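Local coordinates for protein 6-phosphofructokinase isozyme 2 (Escherichia coli, PDB 3UMO) that phosphorylates fructose 6-phosphate to fructose 1,6-bisphosphate with ATP and magnesium, as a homodimeric glycolytic kinase that also binds potassium, at residues Thr6-Ser12 with Gly38-Val44; Pro60-Gly66 with Asp87-Gln91; Val252-Ser257 with Thr292-Ser296. All blocks are in the same frame, centred on the assembly; numbering follows the deposited sequence.

Contact 1: Thr6-Ser12 with Gly38-Val44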
loop_
_atom_site.group_PDB
_atom_site.type_symbol
_atom_site.label_atom_id
_atom_site.label_comp_id
_atom_site.label_asym_id
_atom_site.label_seq_id
_atom_site.Cartn_x
_atom_site.Cartn_y
_atom_site.Cartn_z
ATOM N N THR A 6 37.588 7.559 -2.761
ATOM C CA THR A 6 36.522 6.830 -2.080
ATOM C C THR A 6 36.621 5.341 -2.371
ATOM O O THR A 6 37.201 4.925 -3.387
ATOM C CB THR A 6 35.103 7.330 -2.445
ATOM O OG1 THR A 6 34.753 6.874 -3.757
ATOM C CG2 THR A 6 35.009 8.854 -2.362
ATOM N N LEU A 7 36.065 4.544 -1.470
ATOM C CA LEU A 7 36.098 3.097 -1.618
ATOM C C LEU A 7 34.699 2.527 -1.458
ATOM O O LEU A 7 34.040 2.757 -0.438
ATOM C CB LEU A 7 37.043 2.471 -0.588
ATOM C CG LEU A 7 37.086 0.944 -0.619
ATOM C CD1 LEU A 7 37.620 0.459 -1.959
ATOM C CD2 LEU A 7 37.934 0.405 0.530
ATOM N N THR A 8 34.244 1.791 -2.470
ATOM C CA THR A 8 32.911 1.190 -2.460
ATOM C C THR A 8 33.047 -0.301 -2.690
ATOM O O THR A 8 33.218 -0.741 -3.826
ATOM C CB THR A 8 32.024 1.771 -3.573
ATOM O OG1 THR A 8 32.016 3.194 -3.469
ATOM C CG2 THR A 8 30.587 1.259 -3.449
ATOM N N LEU A 9 32.994 -1.083 -1.615
ATOM C CA LEU A 9 33.162 -2.522 -1.749
ATOM C C LEU A 9 31.930 -3.174 -2.357
ATOM O O LEU A 9 32.018 -4.256 -2.942
ATOM C CB LEU A 9 33.502 -3.160 -0.400
ATOM C CG LEU A 9 34.830 -2.723 0.215
ATOM C CD1 LEU A 9 34.971 -3.302 1.615
ATOM C CD2 LEU A 9 36.006 -3.128 -0.671
ATOM N N ALA A 10 30.787 -2.499 -2.239
ATOM C CA ALA A 10 29.546 -2.997 -2.829
ATOM C C ALA A 10 28.902 -1.962 -3.739
ATOM O O ALA A 10 27.898 -1.349 -3.373
ATOM C CB ALA A 10 28.563 -3.417 -1.739
ATOM N N PRO A 11 29.480 -1.755 -4.931
ATOM C CA PRO A 11 28.852 -0.828 -5.880
ATOM C C PRO A 11 27.640 -1.460 -6.553
ATOM O O PRO A 11 27.384 -2.655 -6.407
ATOM C CB PRO A 11 29.948 -0.605 -6.918
ATOM C CG PRO A 11 30.745 -1.856 -6.895
ATOM C CD PRO A 11 30.732 -2.325 -5.459
ATOM N N SER A 12 26.900 -0.660 -7.306
ATOM C CA SER A 12 25.808 -1.215 -8.087
ATOM C C SER A 12 25.546 -0.410 -9.345
ATOM O O SER A 12 25.916 0.765 -9.436
ATOM C CB SER A 12 24.529 -1.317 -7.246
ATOM O OG SER A 12 24.127 -0.051 -6.764
ATOM N N GLY A 38 25.547 3.399 -8.558
ATOM C CA GLY A 38 25.069 3.209 -7.206
ATOM C C GLY A 38 26.211 2.830 -6.293
ATOM O O GLY A 38 27.235 2.323 -6.749
ATOM N N GLY A 39 26.039 3.084 -5.002
ATOM C CA GLY A 39 27.057 2.722 -4.034
ATOM C C GLY A 39 27.498 3.928 -3.239
ATOM O O GLY A 39 27.561 5.039 -3.772
ATOM N N GLY A 40 27.807 3.702 -1.963
ATOM C CA GLY A 40 28.134 4.774 -1.041
ATOM C C GLY A 40 29.288 5.645 -1.490
ATOM O O GLY A 40 29.104 6.837 -1.747
ATOM N N GLY A 41 30.476 5.051 -1.584
ATOM C CA GLY A 41 31.671 5.775 -1.982
ATOM C C GLY A 41 31.545 6.373 -3.368
ATOM O O GLY A 41 32.034 7.473 -3.623
ATOM N N ILE A 42 30.879 5.658 -4.271
ATOM C CA ILE A 42 30.667 6.179 -5.616
ATOM C C ILE A 42 29.837 7.459 -5.572
ATOM O O ILE A 42 30.172 8.449 -6.226
ATOM C CB ILE A 42 30.025 5.122 -6.539
ATOM C CG1 ILE A 42 31.090 4.119 -6.988
ATOM C CG2 ILE A 42 29.389 5.785 -7.762
ATOM C CD1 ILE A 42 30.537 2.923 -7.736
ATOM N N ASN A 43 28.768 7.447 -4.782
ATOM C CA ASN A 43 27.917 8.622 -4.666
ATOM C C ASN A 43 28.595 9.780 -3.942
ATOM O O ASN A 43 28.353 10.935 -4.268
ATOM C CB ASN A 43 26.569 8.265 -4.038
ATOM C CG ASN A 43 25.619 7.650 -5.043
ATOM O OD1 ASN A 43 25.614 8.031 -6.212
ATOM N ND2 ASN A 43 24.812 6.696 -4.594
ATOM N N VAL A 44 29.450 9.468 -2.972
ATOM C CA VAL A 44 30.254 10.495 -2.322
ATOM C C VAL A 44 31.127 11.196 -3.365
ATOM O O VAL A 44 31.221 12.429 -3.388
ATOM C CB VAL A 44 31.122 9.904 -1.188
ATOM C CG1 VAL A 44 32.138 10.932 -0.686
ATOM C CG2 VAL A 44 30.237 9.449 -0.045
HETATM O O HOH W 1 27.863 0.632 -1.363
#
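In this ribokinase-fold kinase, the glycine-rich turn of Gly38-Val44, which opens helix 40-50, lies against the end of strand 4-7 of the parallel sheet and the loop that follows it. Backbone hydrogen bonds hold one end: Ser12 and Gly38 form an antiparallel hydrogen-bonded pair, Ser12 N to Gly38 O at 3.1 Å and Gly38 N to Ser12 O at 2.8 Å, where strands 12-19 and 34-38 of the smaller sheet meet. Two threonines grip the helix start. Thr6 OG1 donates to Gly41 O at 2.8 Å, and Ile42 N makes a weak bond to Thr8 OG1, also at 2.8 Å. Such close approach depends on glycine: a CB on Gly41 would lie 2.4 Å from Thr8 OG1, and one on Gly39, the helix N-cap residue, 2.8 Å from Thr8 CG2. Apolar contacts are fewer, with Thr6 CG2 3.9 Å from Val44 CG1 and Pro11 CB 3.7 Å from Ile42 CD1; Leu69 of helix 63-75 touches both Pro11 and Ile42. Ser12 and Gly39-Asn43 belong to the substrate-binding site, and the hydroxyl of Ser12 bonds Asp14. A water bridges the segments, donating to Ala10 O at 2.8 Å and accepting from Gly40 N at 3.1 Å.

Contact 2: Pro60-Gly66 with Asp87-Gln91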
loop_
_atom_site.group_PDB
_atom_site.type_symbol
_atom_site.label_atom_id
_atom_site.label_comp_id
_atom_site.label_asym_id
_atom_site.label_seq_id
_atom_site.Cartn_x
_atom_site.Cartn_y
_atom_site.Cartn_z
ATOM N N PRO A 60 35.251 -2.524 -7.124
ATOM C CA PRO A 60 35.263 -3.687 -8.012
ATOM C C PRO A 60 34.161 -3.557 -9.053
ATOM O O PRO A 60 33.055 -3.105 -8.736
ATOM C CB PRO A 60 34.949 -4.849 -7.066
ATOM C CG PRO A 60 34.097 -4.232 -5.992
ATOM C CD PRO A 60 34.631 -2.828 -5.817
ATOM N N ALA A 61 34.463 -3.950 -10.282
ATOM C CA ALA A 61 33.471 -3.948 -11.345
ATOM C C ALA A 61 33.546 -5.269 -12.100
ATOM O O ALA A 61 34.635 -5.778 -12.372
ATOM C CB ALA A 61 33.713 -2.785 -12.286
ATOM N N GLY A 62 32.386 -5.818 -12.444
ATOM C CA GLY A 62 32.342 -7.099 -13.125
ATOM C C GLY A 62 31.272 -7.168 -14.194
ATOM O O GLY A 62 30.165 -6.655 -14.019
ATOM N N GLY A 63 31.608 -7.805 -15.312
ATOM C CA GLY A 63 30.652 -8.016 -16.381
ATOM C C GLY A 63 30.242 -6.752 -17.107
ATOM O O GLY A 63 30.823 -5.680 -16.905
ATOM N N ALA A 64 29.226 -6.883 -17.954
ATOM C CA ALA A 64 28.745 -5.772 -18.768
ATOM C C ALA A 64 28.090 -4.692 -17.916
ATOM O O ALA A 64 28.103 -3.517 -18.278
ATOM C CB ALA A 64 27.775 -6.275 -19.824
ATOM N N THR A 65 27.502 -5.092 -16.794
ATOM C CA THR A 65 26.914 -4.123 -15.881
ATOM C C THR A 65 28.003 -3.270 -15.251
ATOM O O THR A 65 27.847 -2.060 -15.103
ATOM C CB THR A 65 26.061 -4.798 -14.789
ATOM O OG1 THR A 65 26.789 -5.887 -14.208
ATOM C CG2 THR A 65 24.772 -5.330 -15.388
ATOM N N GLY A 66 29.112 -3.908 -14.888
ATOM C CA GLY A 66 30.260 -3.190 -14.366
ATOM C C GLY A 66 30.857 -2.253 -15.401
ATOM O O GLY A 66 31.265 -1.131 -15.073
ATOM N N ASP A 87 32.382 -11.942 -10.188
ATOM C CA ASP A 87 30.933 -11.832 -10.043
ATOM C C ASP A 87 30.456 -10.499 -10.622
ATOM O O ASP A 87 31.027 -9.446 -10.324
ATOM C CB ASP A 87 30.552 -11.959 -8.564
ATOM C CG ASP A 87 29.091 -12.334 -8.358
ATOM O OD1 ASP A 87 28.425 -12.749 -9.334
ATOM O OD2 ASP A 87 28.618 -12.226 -7.205
ATOM N N TRP A 88 29.411 -10.538 -11.443
ATOM C CA TRP A 88 28.973 -9.338 -12.157
ATOM C C TRP A 88 28.343 -8.283 -11.240
ATOM O O TRP A 88 27.646 -8.610 -10.273
ATOM C CB TRP A 88 28.018 -9.694 -13.311
ATOM C CG TRP A 88 26.605 -9.997 -12.879
ATOM C CD1 TRP A 88 25.611 -9.094 -12.596
ATOM C CD2 TRP A 88 26.027 -11.296 -12.700
ATOM N NE1 TRP A 88 24.459 -9.756 -12.240
ATOM C CE2 TRP A 88 24.686 -11.103 -12.300
ATOM C CE3 TRP A 88 26.514 -12.596 -12.834
ATOM C CZ2 TRP A 88 23.830 -12.174 -12.034
ATOM C CZ3 TRP A 88 25.661 -13.655 -12.571
ATOM C CH2 TRP A 88 24.335 -13.437 -12.174
ATOM N N THR A 89 28.589 -7.016 -11.561
ATOM C CA THR A 89 28.072 -5.891 -10.782
ATOM C C THR A 89 26.549 -5.961 -10.662
ATOM O O THR A 89 25.843 -6.024 -11.672
ATOM C CB THR A 89 28.505 -4.543 -11.411
ATOM O OG1 THR A 89 29.931 -4.423 -11.325
ATOM C CG2 THR A 89 27.851 -3.359 -10.690
ATOM N N ARG A 90 26.062 -5.966 -9.421
ATOM C CA ARG A 90 24.640 -6.153 -9.131
ATOM C C ARG A 90 23.829 -4.878 -9.340
ATOM O O ARG A 90 24.387 -3.783 -9.428
ATOM C CB ARG A 90 24.448 -6.670 -7.701
ATOM C CG ARG A 90 24.973 -8.078 -7.468
ATOM C CD ARG A 90 24.281 -9.084 -8.379
ATOM N NE ARG A 90 24.487 -10.467 -7.944
ATOM C CZ ARG A 90 25.403 -11.288 -8.451
ATOM N NH1 ARG A 90 25.507 -12.529 -7.991
ATOM N NH2 ARG A 90 26.215 -10.873 -9.417
ATOM N N GLN A 91 22.509 -5.033 -9.412
ATOM C CA GLN A 91 21.612 -3.925 -9.718
ATOM C C GLN A 91 20.553 -3.727 -8.641
ATOM O O GLN A 91 19.879 -4.685 -8.245
ATOM C CB GLN A 91 20.893 -4.184 -11.041
ATOM C CG GLN A 91 21.798 -4.483 -12.229
ATOM C CD GLN A 91 21.157 -4.069 -13.546
ATOM O OE1 GLN A 91 21.019 -4.873 -14.466
ATOM N NE2 GLN A 91 20.759 -2.802 -13.635
HETATM O O HOH W 2 30.650 -4.632 -8.800
#
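Where strand 55-61 of the parallel sheet in this ribokinase fold gives way to helix 63-75, the loop Asp87-Gln91, leading into strand 93-97 of the smaller sheet, is fastened to the turn mainly through Thr89. Thr89 N donates to Gly62 O at 2.9 Å with a nearly straight geometry, and Thr89 OG1 accepts from Gly62 N at 3.0 Å, so both polar backbone atoms of Gly62 are engaged by one residue. Gly62 O is shared further: Gly66 N also donates to it at 3.1 Å, and Trp88 CA makes a CA-H...O contact with it at 3.5 Å. Thr89 O is satisfied by the hydroxyl of Thr65, OG1 donating at 2.7 Å. A CB on Gly62 would come within 2.4 Å of Asp87 O, so glycine allows this close approach. Inside the loop, Arg90 NH2 forms a salt bridge with Asp87 OD1 at 2.9 Å and a weak bond to Trp88 O at 2.8 Å, while Asp87 OD2 accepts from Ala112 N. Gln91 NE2 bonds Leu13 O, tying this substrate-site residue to strand 12-19. The Trp88 ring meets Phe35 of the second subunit, placing the loop at the dimer interface. A water donates to Pro60 O at 2.8 Å and lies 2.6 Å from Thr89 OG1.

Contact 3: Val252-Ser257 with Thr292-Ser296. With K (potassium ion), chain F; ATP (adenosine-5'-triphosphate), chain E.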
loop_
_atom_site.group_PDB
_atom_site.type_symbol
_atom_site.label_atom_id
_atom_site.label_comp_id
_atom_site.label_asym_id
_atom_site.label_seq_id
_atom_site.Cartn_x
_atom_site.Cartn_y
_atom_site.Cartn_z
ATOM N N VAL A 252 16.443 10.754 -1.001
ATOM C CA VAL A 252 17.482 9.933 -1.605
ATOM C C VAL A 252 18.753 10.730 -1.879
ATOM O O VAL A 252 18.710 11.787 -2.501
ATOM C CB VAL A 252 16.999 9.300 -2.922
ATOM C CG1 VAL A 252 18.102 8.463 -3.538
ATOM C CG2 VAL A 252 15.758 8.463 -2.682
ATOM N N GLY A 253 19.881 10.210 -1.409
ATOM C CA GLY A 253 21.169 10.825 -1.663
ATOM C C GLY A 253 21.610 11.845 -0.630
ATOM O O GLY A 253 22.672 12.443 -0.769
ATOM N N ALA A 254 20.805 12.048 0.406
ATOM C CA ALA A 254 21.140 13.052 1.422
ATOM C C ALA A 254 22.428 12.688 2.164
ATOM O O ALA A 254 23.305 13.538 2.364
ATOM C CB ALA A 254 20.003 13.210 2.405
ATOM N N GLY A 255 22.524 11.429 2.583
ATOM C CA GLY A 255 23.671 10.964 3.346
ATOM C C GLY A 255 24.991 11.099 2.596
ATOM O O GLY A 255 25.982 11.626 3.121
ATOM N N ASP A 256 25.016 10.617 1.363
ATOM C CA ASP A 256 26.243 10.658 0.580
ATOM C C ASP A 256 26.616 12.088 0.196
ATOM O O ASP A 256 27.795 12.420 0.112
ATOM C CB ASP A 256 26.118 9.762 -0.651
ATOM C CG ASP A 256 25.922 8.299 -0.284
ATOM O OD1 ASP A 256 25.259 7.573 -1.055
ATOM O OD2 ASP A 256 26.428 7.871 0.778
ATOM N N SER A 257 25.613 12.931 -0.029
ATOM C CA SER A 257 25.869 14.336 -0.318
ATOM C C SER A 257 26.505 15.001 0.890
ATOM O O SER A 257 27.474 15.751 0.754
ATOM C CB SER A 257 24.579 15.067 -0.691
ATOM O OG SER A 257 24.100 14.620 -1.952
ATOM N N THR A 292 16.797 10.296 -7.279
ATOM C CA THR A 292 18.109 9.963 -6.738
ATOM C C THR A 292 19.165 11.055 -6.909
ATOM O O THR A 292 20.307 10.881 -6.495
ATOM C CB THR A 292 18.647 8.674 -7.378
ATOM O OG1 THR A 292 18.757 8.859 -8.793
ATOM C CG2 THR A 292 17.710 7.510 -7.097
ATOM N N ARG A 293 18.784 12.173 -7.518
ATOM C CA ARG A 293 19.709 13.263 -7.771
ATOM C C ARG A 293 20.330 13.763 -6.479
ATOM O O ARG A 293 19.640 13.966 -5.484
ATOM C CB ARG A 293 18.991 14.408 -8.487
ATOM C CG ARG A 293 18.285 13.984 -9.761
ATOM C CD ARG A 293 17.362 15.074 -10.278
ATOM N NE ARG A 293 18.071 16.328 -10.511
ATOM C CZ ARG A 293 17.490 17.523 -10.522
ATOM N NH1 ARG A 293 16.184 17.632 -10.308
ATOM N NH2 ARG A 293 18.216 18.611 -10.741
ATOM N N LEU A 294 21.641 13.956 -6.508
ATOM C CA LEU A 294 22.365 14.423 -5.339
ATOM C C LEU A 294 22.300 15.937 -5.234
ATOM O O LEU A 294 21.562 16.591 -5.963
ATOM C CB LEU A 294 23.819 13.956 -5.397
ATOM C CG LEU A 294 23.997 12.468 -5.696
ATOM C CD1 LEU A 294 25.452 12.137 -5.968
ATOM C CD2 LEU A 294 23.459 11.633 -4.551
ATOM N N CYS A 295 23.081 16.484 -4.314
ATOM C CA CYS A 295 23.128 17.927 -4.090
ATOM C C CYS A 295 23.669 18.702 -5.296
ATOM O O CYS A 295 24.577 18.235 -5.990
ATOM C CB CYS A 295 24.018 18.223 -2.878
ATOM S SG CYS A 295 25.726 17.603 -3.058
ATOM N N SER A 296 23.117 19.889 -5.544
ATOM C CA SER A 296 23.669 20.785 -6.550
ATOM C C SER A 296 24.510 21.852 -5.857
ATOM O O SER A 296 24.246 22.210 -4.710
ATOM C CB SER A 296 22.560 21.456 -7.363
ATOM O OG SER A 296 21.868 22.406 -6.574
HETATM K K K F . 17.127 13.553 -4.077
HETATM P PG ATP E . 20.969 8.118 3.579
HETATM O O1G ATP E . 22.207 7.292 3.585
HETATM O O2G ATP E . 20.930 8.754 2.193
HETATM O O3G ATP E . 19.731 7.336 3.850
HETATM P PB ATP E . 21.441 9.090 6.100
HETATM O O1B ATP E . 20.312 8.280 6.809
HETATM O O2B ATP E . 22.855 8.505 6.302
HETATM O O3B ATP E . 21.122 9.322 4.555
HETATM P PA ATP E . 20.416 11.613 7.033
HETATM O O1A ATP E . 19.043 11.051 6.815
HETATM O O2A ATP E . 20.630 12.167 8.443
HETATM O O3A ATP E . 21.506 10.553 6.717
HETATM O "O5'" ATP E . 20.651 12.747 5.917
HETATM C "C5'" ATP E . 21.776 13.555 5.994
HETATM C "C4'" ATP E . 21.566 15.001 5.941
HETATM O "O4'" ATP E . 20.651 15.281 4.859
HETATM C "C3'" ATP E . 20.862 15.514 7.127
HETATM O "O3'" ATP E . 21.732 15.772 8.164
HETATM C "C2'" ATP E . 20.195 16.721 6.612
HETATM O "O2'" ATP E . 21.109 17.725 6.430
HETATM C "C1'" ATP E . 19.739 16.269 5.278
HETATM N N9 ATP E . 18.386 15.718 5.329
HETATM C C8 ATP E . 18.059 14.414 5.387
HETATM N N7 ATP E . 16.706 14.331 5.422
HETATM C C5 ATP E . 16.186 15.575 5.386
HETATM C C6 ATP E . 14.882 16.082 5.390
HETATM N N6 ATP E . 13.693 15.168 5.450
HETATM N N1 ATP E . 14.712 17.414 5.344
HETATM C C2 ATP E . 15.762 18.252 5.293
HETATM N N3 ATP E . 17.017 17.793 5.284
HETATM C C4 ATP E . 17.257 16.470 5.327
#
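A potassium ion joins these two segments, held by backbone carbonyls: Val252 O and Arg293 O each lie 2.9 Å from K, in the monovalent-cation site of the ribokinase family. Carbonyls of Ser250, Ala286, Asn289 and Gly291 complete the shell. The ion thereby ties the loop after helix 272-286 to the glycine-rich turn that starts helix 254-267. On the far side of that turn, Gly255 N donates to the ATP gamma-phosphate oxygen O2G at 3.1 Å, and a CB on Gly255 would clash with O3B of the nucleotide. Asp256, probably the catalytic residue, follows in the first turn of the helix. Gly253, at the N-cap, has phi and psi of 90° and 2°, a backbone conformation in which a CB would collide with the carbonyl oxygen of Val252; a CB there would also come within 2.8 Å of Leu294 CD2. Apolar contact is modest: Val252 CG1 packs 3.5 Å from Thr292 CA, and Leu294 CD2 lies 3.8 Å from Gly253 CA. Beyond the ion, the hydroxyl of Ser257 links the segments, OG donating to Gly253 O at 2.9 Å within its own helix turn while accepting from Cys295 N at 3.2 Å.

Overall arrangement
Contact 1 lies between the other two, its centre 13 Å from each, whereas contacts 2 and 3 stand 23 Å apart with nearest atoms about 12 Å away. Contact 1 joins contact 2 through neighbouring strands 4-7 and 55-61 of the parallel sheet, with Pro11 CG 3.2 Å from Pro60 O; Ser12 CB also packs 3.3 Å from Arg90 O, bringing together two parts of the substrate site. On the other side, Asn43 CB lies 3.3 Å from Asp256 OD1, so the substrate-binding start of helix 40-50 borders the probable catalytic residue beside ATP. Contact 3 adds potassium to this active-site region, while contact 2 reaches the dimer interface.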